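Local coordinates for segregation and condensation protein B (Chlorobium tepidum TLS, PDB 1T6S) that takes part in chromosome partitioning, probably as a winged-helix subunit that acts with the SMC condensin complex during cell division, at the interface of chains A and B. Sequence-based numbering; all coordinates share one arbitrary frame. Chains: chain A/B, conserved hypothetical protein.

The interface of chains A and B. Residues chain A 81, 84-85, 89-90; chain B 104-105, 107, 157.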
loop_
_atom_site.group_PDB
_atom_site.type_symbol
_atom_site.label_atom_id
_atom_site.label_comp_id
_atom_site.label_asym_id
_atom_site.label_seq_id
_atom_site.Cartn_x
_atom_site.Cartn_y
_atom_site.Cartn_z
ATOM N N ARG A 81 -13.162 17.812 -1.427
ATOM C CA ARG A 81 -12.858 16.909 -0.325
ATOM C C ARG A 81 -13.927 15.815 -0.240
ATOM O O ARG A 81 -13.608 14.641 -0.076
ATOM C CB ARG A 81 -12.775 17.679 1.007
ATOM C CG ARG A 81 -11.778 17.070 2.010
ATOM C CD ARG A 81 -11.688 17.892 3.300
ATOM N NE ARG A 81 -12.592 17.399 4.341
ATOM C CZ ARG A 81 -12.191 16.977 5.540
ATOM N NH1 ARG A 81 -10.902 16.993 5.842
ATOM N NH2 ARG A 81 -13.069 16.532 6.433
ATOM N N LEU A 84 -13.079 13.374 -3.461
ATOM C CA LEU A 84 -11.829 12.621 -3.432
ATOM C C LEU A 84 -11.558 11.888 -2.123
ATOM O O LEU A 84 -10.911 10.838 -2.125
ATOM C CB LEU A 84 -10.649 13.557 -3.723
ATOM C CG LEU A 84 -10.521 14.142 -5.135
ATOM C CD1 LEU A 84 -11.771 14.895 -5.480
ATOM C CD2 LEU A 84 -9.307 15.066 -5.225
ATOM N N ALA A 85 -12.054 12.439 -1.021
ATOM C CA ALA A 85 -11.813 11.853 0.290
ATOM C C ALA A 85 -12.982 11.947 1.265
ATOM O O ALA A 85 -12.881 12.604 2.303
ATOM C CB ALA A 85 -10.559 12.512 0.919
ATOM N N GLN A 89 -14.627 6.777 3.496
ATOM C CA GLN A 89 -13.481 6.282 2.749
ATOM C C GLN A 89 -12.217 6.534 3.575
ATOM O O GLN A 89 -11.342 5.676 3.653
ATOM C CB GLN A 89 -13.386 7.002 1.399
ATOM C CG GLN A 89 -12.216 6.587 0.534
ATOM C CD GLN A 89 -12.062 7.502 -0.667
ATOM O OE1 GLN A 89 -12.933 7.541 -1.545
ATOM N NE2 GLN A 89 -10.956 8.256 -0.706
ATOM N N ARG A 90 -12.139 7.704 4.210
ATOM C CA ARG A 90 -10.971 8.051 5.018
ATOM C C ARG A 90 -10.823 7.103 6.217
ATOM O O ARG A 90 -9.714 6.711 6.564
ATOM C CB ARG A 90 -11.071 9.510 5.489
ATOM C CG ARG A 90 -10.699 10.535 4.413
ATOM C CD ARG A 90 -11.428 11.841 4.637
ATOM N NE ARG A 90 -11.189 12.369 5.968
ATOM C CZ ARG A 90 -12.063 13.096 6.655
ATOM N NH1 ARG A 90 -13.249 13.380 6.131
ATOM N NH2 ARG A 90 -11.747 13.544 7.869
ATOM N N ALA B 104 -4.218 10.367 4.651
ATOM C CA ALA B 104 -5.530 9.806 4.356
ATOM C C ALA B 104 -6.585 10.439 5.234
ATOM O O ALA B 104 -7.684 10.755 4.770
ATOM C CB ALA B 104 -5.536 8.273 4.569
ATOM N N TRP B 105 -6.258 10.647 6.504
ATOM C CA TRP B 105 -7.243 11.222 7.407
ATOM C C TRP B 105 -7.362 12.746 7.439
ATOM O O TRP B 105 -8.468 13.271 7.462
ATOM C CB TRP B 105 -7.003 10.701 8.826
ATOM C CG TRP B 105 -8.056 11.171 9.793
ATOM C CD1 TRP B 105 -7.902 12.085 10.795
ATOM C CD2 TRP B 105 -9.433 10.773 9.816
ATOM N NE1 TRP B 105 -9.094 12.281 11.446
ATOM C CE2 TRP B 105 -10.054 11.486 10.866
ATOM C CE3 TRP B 105 -10.205 9.880 9.056
ATOM C CZ2 TRP B 105 -11.409 11.337 11.173
ATOM C CZ3 TRP B 105 -11.558 9.733 9.366
ATOM C CH2 TRP B 105 -12.140 10.459 10.417
ATOM N N GLN B 107 -6.023 15.061 5.061
ATOM C CA GLN B 107 -5.936 15.758 3.780
ATOM C C GLN B 107 -7.044 16.786 3.519
ATOM O O GLN B 107 -8.199 16.581 3.888
ATOM C CB GLN B 107 -5.916 14.737 2.632
ATOM C CG GLN B 107 -7.143 13.811 2.576
ATOM C CD GLN B 107 -7.019 12.749 1.491
ATOM O OE1 GLN B 107 -6.658 13.050 0.353
ATOM N NE2 GLN B 107 -7.330 11.503 1.836
ATOM N N LEU B 157 -5.910 4.482 -3.755
ATOM C CA LEU B 157 -7.212 3.873 -3.557
ATOM C C LEU B 157 -7.393 2.575 -4.339
ATOM O O LEU B 157 -7.881 1.586 -3.789
ATOM C CB LEU B 157 -8.318 4.879 -3.900
ATOM C CG LEU B 157 -8.376 6.127 -3.016
ATOM C CD1 LEU B 157 -9.445 7.080 -3.521
ATOM C CD2 LEU B 157 -8.682 5.721 -1.568
#
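The backbone carbonyl oxygen of B:Trp105 meets the guanidinium of A:Arg90 across the homodimer interface of the deposited assembly. A:Arg90 NE donates to B:Trp105 O at 3.2 Å, with the donor tilted 28° from the carbonyl plane. NH2 of the same group adds a weak bond to this oxygen. B:Trp105 lies near the C-terminal end of helix 87-106, where a cation would probably be favoured. A:Arg90 NH2 also sits over one face of the B:Trp105 indole, 3.8 Å from the centroid of the six-membered ring, as a cation-pi contact. The guanidinium and ring planes are 38° apart, so the group leans over the ring and does not stack flat. A:Arg90 CB packs on B:Trp105 CE3, 3.7 Å away. The A:Arg90 chain bends at chi3 (55°), which turns its tip toward the carbonyl. An alanine here would probably leave the B:Trp105 carbonyl without this donor and the indole face without its cation. B:Gln107 NE2 bonds B:Ala104 O of its own chain at 3.0 Å, nearly in the amide plane. This helps to hold the amide in place, and A:Ala85 CB rests against its CD. The interface is two-fold symmetric, so chain exchange gives a twin contact; the structure alone does not show that this dimer is the biological one. Farther along, A:Gln89 reaches out with CG anti to the backbone N. Its NE2 donates to A:Leu84 O at 2.9 Å and touches B:Leu157 CD1 at 3.4 Å.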